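Local coordinates for protein dextranase (Pseudarthrobacter oxydans, PDB 6NZS) that hydrolyses internal (1->6)-alpha-D-glucosidic linkages of dextran, as a family 49 glycoside hydrolase built around a parallel beta-helix, at residues Tyr237-Asp242 with Ala260-Ala265; Val290-Thr295 with Pro337-Phe342; Gly282-Glu287 with Lys314-Ala319. All coordinates share one frame; numbering follows the deposited sequence.

Interaction 1: Tyr237-Asp242 with Ala260-Ala265; sequences YSMGSD and AYVKGA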
loop_
_atom_site.group_PDB
_atom_site.type_symbol
_atom_site.label_atom_id
_atom_site.label_comp_id
_atom_site.label_asym_id
_atom_site.label_seq_id
_atom_site.Cartn_x
_atom_site.Cartn_y
_atom_site.Cartn_z
ATOM N N TYR A 237 9.682 -17.871 11.845
ATOM C CA TYR A 237 8.570 -18.773 12.115
ATOM C C TYR A 237 7.840 -19.067 10.811
ATOM O O TYR A 237 7.737 -18.202 9.939
ATOM C CB TYR A 237 7.594 -18.145 13.127
ATOM C CG TYR A 237 8.289 -17.574 14.347
ATOM C CD1 TYR A 237 8.842 -16.294 14.334
ATOM C CD2 TYR A 237 8.393 -18.318 15.517
ATOM C CE1 TYR A 237 9.491 -15.779 15.449
ATOM C CE2 TYR A 237 9.020 -17.812 16.641
ATOM C CZ TYR A 237 9.570 -16.544 16.607
ATOM O OH TYR A 237 10.201 -16.059 17.730
ATOM N N SER A 238 7.325 -20.293 10.677
ATOM C CA SER A 238 6.745 -20.763 9.422
ATOM C C SER A 238 5.411 -21.451 9.685
ATOM O O SER A 238 5.361 -22.449 10.412
ATOM C CB SER A 238 7.699 -21.738 8.723
ATOM O OG SER A 238 7.055 -22.356 7.619
ATOM N N MET A 239 4.339 -20.937 9.078
ATOM C CA MET A 239 3.037 -21.599 9.139
ATOM C C MET A 239 2.839 -22.616 8.024
ATOM O O MET A 239 1.968 -23.485 8.142
ATOM C CB MET A 239 1.898 -20.573 9.094
ATOM C CG MET A 239 1.754 -19.725 10.356
ATOM S SD MET A 239 0.218 -18.785 10.374
ATOM C CE MET A 239 0.633 -17.466 11.513
ATOM N N GLY A 240 3.627 -22.532 6.957
ATOM C CA GLY A 240 3.486 -23.407 5.812
ATOM C C GLY A 240 2.489 -22.884 4.793
ATOM O O GLY A 240 1.722 -21.949 5.033
ATOM N N SER A 241 2.497 -23.517 3.618
ATOM C CA SER A 241 1.576 -23.123 2.558
ATOM C C SER A 241 0.142 -23.566 2.809
ATOM O O SER A 241 -0.766 -23.081 2.123
ATOM C CB SER A 241 2.044 -23.712 1.225
ATOM O OG SER A 241 2.019 -25.132 1.275
ATOM N N ASP A 242 -0.083 -24.464 3.769
ATOM C CA ASP A 242 -1.375 -25.123 3.928
ATOM C C ASP A 242 -1.979 -24.904 5.311
ATOM O O ASP A 242 -2.766 -25.727 5.787
ATOM C CB ASP A 242 -1.277 -26.613 3.597
ATOM C CG ASP A 242 -0.265 -27.350 4.463
ATOM O OD1 ASP A 242 0.515 -26.702 5.192
ATOM O OD2 ASP A 242 -0.253 -28.601 4.418
ATOM N N ALA A 260 11.394 -10.200 14.421
ATOM C CA ALA A 260 10.601 -11.387 14.148
ATOM C C ALA A 260 10.185 -11.393 12.685
ATOM O O ALA A 260 9.820 -10.355 12.124
ATOM C CB ALA A 260 9.359 -11.412 15.036
ATOM N N TYR A 261 10.247 -12.571 12.068
ATOM C CA TYR A 261 9.817 -12.780 10.688
ATOM C C TYR A 261 8.899 -13.994 10.692
ATOM O O TYR A 261 9.356 -15.123 10.905
ATOM C CB TYR A 261 11.026 -13.009 9.780
ATOM C CG TYR A 261 10.731 -12.917 8.294
ATOM C CD1 TYR A 261 10.218 -13.997 7.592
ATOM C CD2 TYR A 261 10.982 -11.742 7.592
ATOM C CE1 TYR A 261 9.966 -13.912 6.238
ATOM C CE2 TYR A 261 10.730 -11.649 6.231
ATOM C CZ TYR A 261 10.221 -12.732 5.564
ATOM O OH TYR A 261 9.974 -12.629 4.213
ATOM N N VAL A 262 7.609 -13.757 10.489
ATOM C CA VAL A 262 6.592 -14.801 10.541
ATOM C C VAL A 262 6.049 -15.004 9.133
ATOM O O VAL A 262 5.459 -14.086 8.549
ATOM C CB VAL A 262 5.457 -14.418 11.504
ATOM C CG1 VAL A 262 4.373 -15.495 11.492
ATOM C CG2 VAL A 262 6.009 -14.205 12.912
ATOM N N LYS A 263 6.234 -16.204 8.588
ATOM C CA LYS A 263 5.587 -16.589 7.337
ATOM C C LYS A 263 4.229 -17.179 7.696
ATOM O O LYS A 263 4.161 -18.239 8.332
ATOM C CB LYS A 263 6.448 -17.606 6.596
ATOM C CG LYS A 263 7.871 -17.137 6.392
ATOM C CD LYS A 263 8.716 -18.178 5.682
ATOM C CE LYS A 263 10.151 -17.682 5.558
ATOM N NZ LYS A 263 10.931 -18.531 4.626
ATOM N N GLY A 264 3.157 -16.479 7.339
ATOM C CA GLY A 264 1.821 -16.911 7.728
ATOM C C GLY A 264 0.814 -15.774 7.631
ATOM O O GLY A 264 1.049 -14.771 6.963
ATOM N N ALA A 265 -0.326 -15.979 8.297
ATOM C CA ALA A 265 -1.458 -15.059 8.270
ATOM C C ALA A 265 -2.308 -15.344 9.498
ATOM O O ALA A 265 -2.216 -16.417 10.095
ATOM C CB ALA A 265 -2.285 -15.212 6.993
#
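Tyr237 and Lys263 meet through their backbones in a parallel strand pairing that also sets Tyr237 beside Val262 and Ser238 beside Lys263. Three bonds establish the register. Tyr237 N gives to Tyr261 O at 2.9 Å, and Lys263 N returns to Tyr237 O at 2.8 Å, almost straight at 172°. Met239 N then reaches Lys263 O at 2.8 Å, extending the pairing one residue past the regular strand. Tyr237 and Val262 stand on the same face, where the ring atom CD1 of Tyr237 lies 3.8 Å from CG2 of Val262, the methyl approaching the ring obliquely.

Met239 carries a second side-chain contact, and Lys263 lays its CB and CG against Tyr237 O. The CG of Met239 stands anti to the carbonyl carbon (chi1 -71°), and the extended chain beyond it takes the sulfur across Gly264, with SD 3.6 Å from Gly264 CA. Gly264 has no side chain to occupy that position. Ala265 N sends a weak hydrogen bond to Met239 SD at 3.5 Å, while the terminal CE of Met239 lies 3.4 Å from Ala265 O and has Val262 CG1 as an apolar neighbour.

Farther out, the Tyr237 ring meets Phe232 edge-to-face and its OH bonds to Lys233 O. On the face shared by Ser238 and Lys263, Ser238 OG is held by Gln288 NE2 and Lys263 NZ by Gly27 O and Glu30 O. Strand 235-238 lies between 217-218 and 260-263, and 260-263 in turn pairs with 283-285, all parallel, as in successive coils of a beta-helix.

Interaction 2: Val290-Thr295 with Pro337-Phe342; sequences VYEADT and PPYHSF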
loop_
_atom_site.group_PDB
_atom_site.type_symbol
_atom_site.label_atom_id
_atom_site.label_comp_id
_atom_site.label_asym_id
_atom_site.label_seq_id
_atom_site.Cartn_x
_atom_site.Cartn_y
_atom_site.Cartn_z
ATOM N N VAL A 290 0.073 -19.728 -2.225
ATOM C CA VAL A 290 -0.153 -19.540 -3.652
ATOM C C VAL A 290 -1.114 -18.375 -3.866
ATOM O O VAL A 290 -1.927 -18.038 -2.993
ATOM C CB VAL A 290 -0.702 -20.848 -4.257
ATOM C CG1 VAL A 290 -2.114 -21.135 -3.740
ATOM C CG2 VAL A 290 -0.687 -20.806 -5.775
ATOM N N TYR A 291 -1.010 -17.736 -5.031
ATOM C CA TYR A 291 -1.999 -16.748 -5.443
ATOM C C TYR A 291 -3.393 -17.329 -5.293
ATOM O O TYR A 291 -3.656 -18.449 -5.733
ATOM C CB TYR A 291 -1.777 -16.408 -6.915
ATOM C CG TYR A 291 -2.784 -15.456 -7.530
ATOM C CD1 TYR A 291 -2.992 -14.187 -7.000
ATOM C CD2 TYR A 291 -3.512 -15.820 -8.662
ATOM C CE1 TYR A 291 -3.887 -13.311 -7.578
ATOM C CE2 TYR A 291 -4.409 -14.953 -9.247
ATOM C CZ TYR A 291 -4.600 -13.693 -8.709
ATOM O OH TYR A 291 -5.496 -12.828 -9.302
ATOM N N GLU A 292 -4.289 -16.556 -4.676
ATOM C CA GLU A 292 -5.679 -16.976 -4.483
ATOM C C GLU A 292 -5.752 -18.323 -3.768
ATOM O O GLU A 292 -6.569 -19.187 -4.106
ATOM C CB GLU A 292 -6.461 -16.988 -5.801
ATOM C CG GLU A 292 -6.994 -15.628 -6.244
ATOM C CD GLU A 292 -7.790 -15.696 -7.538
ATOM O OE1 GLU A 292 -7.434 -16.515 -8.411
ATOM O OE2 GLU A 292 -8.771 -14.936 -7.684
ATOM N N ALA A 293 -4.886 -18.509 -2.774
ATOM C CA ALA A 293 -4.952 -19.689 -1.922
ATOM C C ALA A 293 -6.315 -19.750 -1.244
ATOM O O ALA A 293 -6.681 -18.854 -0.481
ATOM C CB ALA A 293 -3.838 -19.635 -0.877
ATOM N N ASP A 294 -7.084 -20.798 -1.550
ATOM C CA ASP A 294 -8.483 -20.897 -1.146
ATOM C C ASP A 294 -8.606 -21.863 0.026
ATOM O O ASP A 294 -8.189 -23.022 -0.072
ATOM C CB ASP A 294 -9.341 -21.370 -2.323
ATOM C CG ASP A 294 -10.833 -21.130 -2.105
ATOM O OD1 ASP A 294 -11.237 -20.794 -0.969
ATOM O OD2 ASP A 294 -11.609 -21.277 -3.079
ATOM N N THR A 295 -9.174 -21.381 1.135
ATOM C CA THR A 295 -9.422 -22.258 2.274
ATOM C C THR A 295 -10.481 -23.311 1.964
ATOM O O THR A 295 -10.472 -24.378 2.586
ATOM C CB THR A 295 -9.777 -21.450 3.533
ATOM O OG1 THR A 295 -10.940 -20.644 3.293
ATOM C CG2 THR A 295 -8.608 -20.545 3.932
ATOM N N PRO A 337 1.502 -10.611 0.065
ATOM C CA PRO A 337 0.176 -11.198 0.262
ATOM C C PRO A 337 -0.241 -12.002 -0.960
ATOM O O PRO A 337 0.086 -11.640 -2.103
ATOM C CB PRO A 337 -0.723 -9.968 0.451
ATOM C CG PRO A 337 -0.016 -8.878 -0.273
ATOM C CD PRO A 337 1.442 -9.144 -0.071
ATOM N N PRO A 338 -0.958 -13.114 -0.759
ATOM C CA PRO A 338 -1.509 -13.875 -1.888
ATOM C C PRO A 338 -2.874 -13.383 -2.348
ATOM O O PRO A 338 -3.368 -13.849 -3.392
ATOM C CB PRO A 338 -1.637 -15.285 -1.298
ATOM C CG PRO A 338 -1.979 -15.028 0.148
ATOM C CD PRO A 338 -1.148 -13.810 0.528
ATOM N N TYR A 339 -3.481 -12.455 -1.609
ATOM C CA TYR A 339 -4.829 -11.951 -1.874
ATOM C C TYR A 339 -4.980 -10.630 -1.113
ATOM O O TYR A 339 -3.980 -9.963 -0.836
ATOM C CB TYR A 339 -5.863 -13.036 -1.501
ATOM C CG TYR A 339 -7.227 -12.861 -2.141
ATOM C CD1 TYR A 339 -7.384 -12.947 -3.517
ATOM C CD2 TYR A 339 -8.355 -12.615 -1.365
ATOM C CE1 TYR A 339 -8.630 -12.795 -4.108
ATOM C CE2 TYR A 339 -9.608 -12.463 -1.946
ATOM C CZ TYR A 339 -9.736 -12.555 -3.319
ATOM O OH TYR A 339 -10.974 -12.408 -3.918
ATOM N N HIS A 340 -6.214 -10.267 -0.757
ATOM C CA HIS A 340 -6.428 -9.003 -0.052
ATOM C C HIS A 340 -5.676 -8.992 1.274
ATOM O O HIS A 340 -5.560 -10.014 1.959
ATOM C CB HIS A 340 -7.910 -8.776 0.267
ATOM C CG HIS A 340 -8.807 -8.742 -0.928
ATOM N ND1 HIS A 340 -10.181 -8.690 -0.811
ATOM C CD2 HIS A 340 -8.542 -8.749 -2.254
ATOM C CE1 HIS A 340 -10.721 -8.674 -2.016
ATOM N NE2 HIS A 340 -9.749 -8.714 -2.909
ATOM N N SER A 341 -5.204 -7.798 1.658
ATOM C CA SER A 341 -4.428 -7.660 2.889
ATOM C C SER A 341 -5.296 -7.764 4.139
ATOM O O SER A 341 -4.870 -8.351 5.139
ATOM C CB SER A 341 -3.663 -6.329 2.891
ATOM O OG SER A 341 -4.543 -5.201 2.853
ATOM N N PHE A 342 -6.501 -7.200 4.115
ATOM C CA PHE A 342 -7.170 -6.906 5.377
ATOM C C PHE A 342 -8.671 -6.844 5.147
ATOM O O PHE A 342 -9.122 -6.197 4.200
ATOM C CB PHE A 342 -6.663 -5.547 5.899
ATOM C CG PHE A 342 -7.269 -5.145 7.207
ATOM C CD1 PHE A 342 -8.472 -4.457 7.244
ATOM C CD2 PHE A 342 -6.645 -5.471 8.398
ATOM C CE1 PHE A 342 -9.050 -4.109 8.450
ATOM C CE2 PHE A 342 -7.224 -5.118 9.612
ATOM C CZ PHE A 342 -8.414 -4.438 9.632
#
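Pro338, Glu292 and Tyr339 bury the most surface here: Glu292 gives a backbone bond to Pro338 and lays its CG against Tyr339, while Pro338 CB touches Val290 O. In the bond, Glu292 N donates to Pro338 O at 3.1 Å. The N-H points nearly straight at the oxygen (174°), although the donor sits 32° out of the carbonyl plane. The Pro338 ring contributes its CB, which presses against Val290 O at 3.2 Å, so this proline meets the opposing backbone through both its carbonyl and its ring.

Glu292 turns its aliphatic part to the tyrosine. Its CG stands anti to the carbonyl carbon (chi1 -82°) and lies 3.8 Å from CD1 of Tyr339, the two side chains crossing at a slant. The same CG lies over the centre of the Tyr291 ring, 3.9 Å above its plane, and is therefore packed against two aromatic residues. Tyr291 adds a touch of its own, CD1 to Pro338 O at 3.6 Å. The acid end is engaged elsewhere, OE1 of Glu292 forming a salt bridge with Lys71.

Residues Val290 to Ala293 form a type II beta turn, closed by a weak bond from Ala293 N to Val290 O, with Glu292 in its third position. This turn belongs to the long connection between strands 283-285 and 316-320, and it docks on the bend joining 325-335 to 342-346: loop-on-loop packing between neighbouring coils of the parallel beta-helix.

Interaction 3: Gly282-Glu287 with Lys314-Ala319; sequences GVLSGE and KMLQFA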
loop_
_atom_site.group_PDB
_atom_site.type_symbol
_atom_site.label_atom_id
_atom_site.label_comp_id
_atom_site.label_asym_id
_atom_site.label_seq_id
_atom_site.Cartn_x
_atom_site.Cartn_y
_atom_site.Cartn_z
ATOM N N GLY A 282 7.822 -6.177 13.535
ATOM C CA GLY A 282 8.234 -7.361 12.811
ATOM C C GLY A 282 7.568 -7.475 11.448
ATOM O O GLY A 282 6.884 -6.566 10.970
ATOM N N VAL A 283 7.781 -8.631 10.807
ATOM C CA VAL A 283 7.291 -8.904 9.455
ATOM C C VAL A 283 6.325 -10.079 9.488
ATOM O O VAL A 283 6.599 -11.102 10.126
ATOM C CB VAL A 283 8.454 -9.204 8.485
ATOM C CG1 VAL A 283 7.927 -9.521 7.088
ATOM C CG2 VAL A 283 9.421 -8.033 8.441
ATOM N N LEU A 284 5.205 -9.932 8.786
ATOM C CA LEU A 284 4.260 -11.012 8.514
ATOM C C LEU A 284 4.240 -11.181 7.000
ATOM O O LEU A 284 3.799 -10.277 6.282
ATOM C CB LEU A 284 2.864 -10.657 9.030
ATOM C CG LEU A 284 1.781 -11.729 8.848
ATOM C CD1 LEU A 284 2.122 -12.966 9.661
ATOM C CD2 LEU A 284 0.412 -11.185 9.234
ATOM N N SER A 285 4.707 -12.330 6.506
ATOM C CA SER A 285 4.891 -12.555 5.076
ATOM C C SER A 285 3.984 -13.676 4.586
ATOM O O SER A 285 3.934 -14.748 5.196
ATOM C CB SER A 285 6.339 -12.923 4.774
ATOM O OG SER A 285 6.449 -13.289 3.411
ATOM N N GLY A 286 3.289 -13.436 3.476
ATOM C CA GLY A 286 2.440 -14.450 2.871
ATOM C C GLY A 286 3.126 -15.240 1.773
ATOM O O GLY A 286 2.451 -15.877 0.953
ATOM N N GLU A 287 4.466 -15.220 1.776
ATOM C CA GLU A 287 5.259 -15.773 0.680
ATOM C C GLU A 287 4.992 -17.254 0.427
ATOM O O GLU A 287 5.190 -17.727 -0.701
ATOM C CB GLU A 287 6.742 -15.555 0.975
ATOM C CG GLU A 287 7.269 -16.356 2.159
ATOM C CD GLU A 287 8.606 -15.837 2.648
ATOM O OE1 GLU A 287 8.634 -14.737 3.241
ATOM O OE2 GLU A 287 9.630 -16.519 2.444
ATOM N N LYS A 314 -6.609 -14.248 3.700
ATOM C CA LYS A 314 -6.319 -12.843 3.933
ATOM C C LYS A 314 -5.170 -12.767 4.926
ATOM O O LYS A 314 -4.998 -13.653 5.764
ATOM C CB LYS A 314 -7.546 -12.140 4.519
ATOM C CG LYS A 314 -8.854 -12.479 3.803
ATOM C CD LYS A 314 -8.890 -11.893 2.395
ATOM C CE LYS A 314 -10.319 -11.838 1.838
ATOM N NZ LYS A 314 -10.948 -13.196 1.799
ATOM N N MET A 315 -4.351 -11.718 4.814
ATOM C CA MET A 315 -3.234 -11.626 5.749
ATOM C C MET A 315 -3.723 -11.361 7.171
ATOM O O MET A 315 -3.191 -11.933 8.132
ATOM C CB MET A 315 -2.225 -10.571 5.292
ATOM C CG MET A 315 -1.512 -10.924 3.974
ATOM S SD MET A 315 -0.581 -12.470 4.020
ATOM C CE MET A 315 0.692 -12.054 5.216
ATOM N N LEU A 316 -4.746 -10.517 7.311
ATOM C CA LEU A 316 -5.355 -10.197 8.595
ATOM C C LEU A 316 -6.861 -10.115 8.408
ATOM O O LEU A 316 -7.343 -9.408 7.517
ATOM C CB LEU A 316 -4.836 -8.857 9.123
ATOM C CG LEU A 316 -3.353 -8.795 9.480
ATOM C CD1 LEU A 316 -2.958 -7.350 9.741
ATOM C CD2 LEU A 316 -3.029 -9.682 10.671
ATOM N N GLN A 317 -7.605 -10.823 9.260
ATOM C CA GLN A 317 -9.060 -10.807 9.176
ATOM C C GLN A 317 -9.645 -10.787 10.579
ATOM O O GLN A 317 -9.129 -11.454 11.480
ATOM C CB GLN A 317 -9.599 -12.019 8.406
ATOM C CG GLN A 317 -11.122 -12.144 8.467
ATOM C CD GLN A 317 -11.671 -13.098 7.434
ATOM O OE1 GLN A 317 -10.996 -13.427 6.458
ATOM N NE2 GLN A 317 -12.906 -13.552 7.641
ATOM N N PHE A 318 -10.715 -10.014 10.751
ATOM C CA PHE A 318 -11.383 -9.863 12.032
ATOM C C PHE A 318 -12.882 -10.018 11.858
ATOM O O PHE A 318 -13.424 -9.868 10.760
ATOM C CB PHE A 318 -11.101 -8.490 12.631
ATOM C CG PHE A 318 -9.673 -8.295 13.014
ATOM C CD1 PHE A 318 -8.735 -7.880 12.077
ATOM C CD2 PHE A 318 -9.263 -8.552 14.304
ATOM C CE1 PHE A 318 -7.409 -7.715 12.442
ATOM C CE2 PHE A 318 -7.951 -8.387 14.670
ATOM C CZ PHE A 318 -7.018 -7.971 13.744
ATOM N N ALA A 319 -13.544 -10.317 12.973
ATOM C CA ALA A 319 -14.997 -10.398 13.046
ATOM C C ALA A 319 -15.486 -9.327 14.005
ATOM O O ALA A 319 -14.949 -9.188 15.109
ATOM C CB ALA A 319 -15.432 -11.780 13.540
#
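Met315 and Leu284 run antiparallel past one another, and the end of the methionine lies beside the leucine branch point. The Met315 chain is bent twice, with chi2 -59° and chi3 -65°, and the second bend swings CE to 3.8 Å from Leu284 CG. From there the methyl continues onto the backbone that follows: CE is 3.4 Å from Gly286 N and 3.7 Å from Ser285 C. The sulfur rests beside the next atom of this chain, SD lying 3.8 Å from Gly286 CA, a position that the missing side chain of glycine leaves accessible.

Leu284 holds its CG anti to the backbone N (chi1 -178°), which carries CG out toward 314-319. Its CD2 lies 4.0 Å from CD2 of Leu316, where the two leucines meet methyl to methyl at an oblique crossing, and 3.8 Å from the carbonyl oxygen of Met315. The two segments are joined purely by van der Waals contact, without polar bonding between them.

Behind the contact, the backbone that Met315 CE and SD touch runs through an ST turn. Ser285 OG accepts from Glu287 N at 3.2 Å and itself gives to Glu287 OE1 at 2.6 Å, using the anti lone pair of that oxygen. Tyr261 OH bonds to the same carboxylate oxygen.

Strand 283-285 lies between 260-263 and 325-335, whereas 316-320 runs between 266-268 and 342-346 in another parallel sheet. The contact thus spans the buried interior between two sheets of the beta-helix, with Phe266 from strand 266-268 touching both leucines and Leu329 from strand 325-335 touching Leu316.

How the interactions relate
All three contacts are essentially buried, but they join the fold differently. Interaction 1 couples adjacent coils within one sheet by regular backbone bonding; interaction 3 links two sheets across the interior with apolar side chains; interaction 2 joins loops, mixing a lone backbone bond with proline and aromatic packing. Interactions 1 and 3 share a sheet, since strands 260-263 and 283-285 are neighbours, and Val262 O probably bonds to Ser285 N. Met315 is common ground: its CE packs on Gly264 O of interaction 1 and its SD on Pro338 CD of interaction 2. Interactions 1 and 2 do not touch, their nearest atoms being about 6 Å apart.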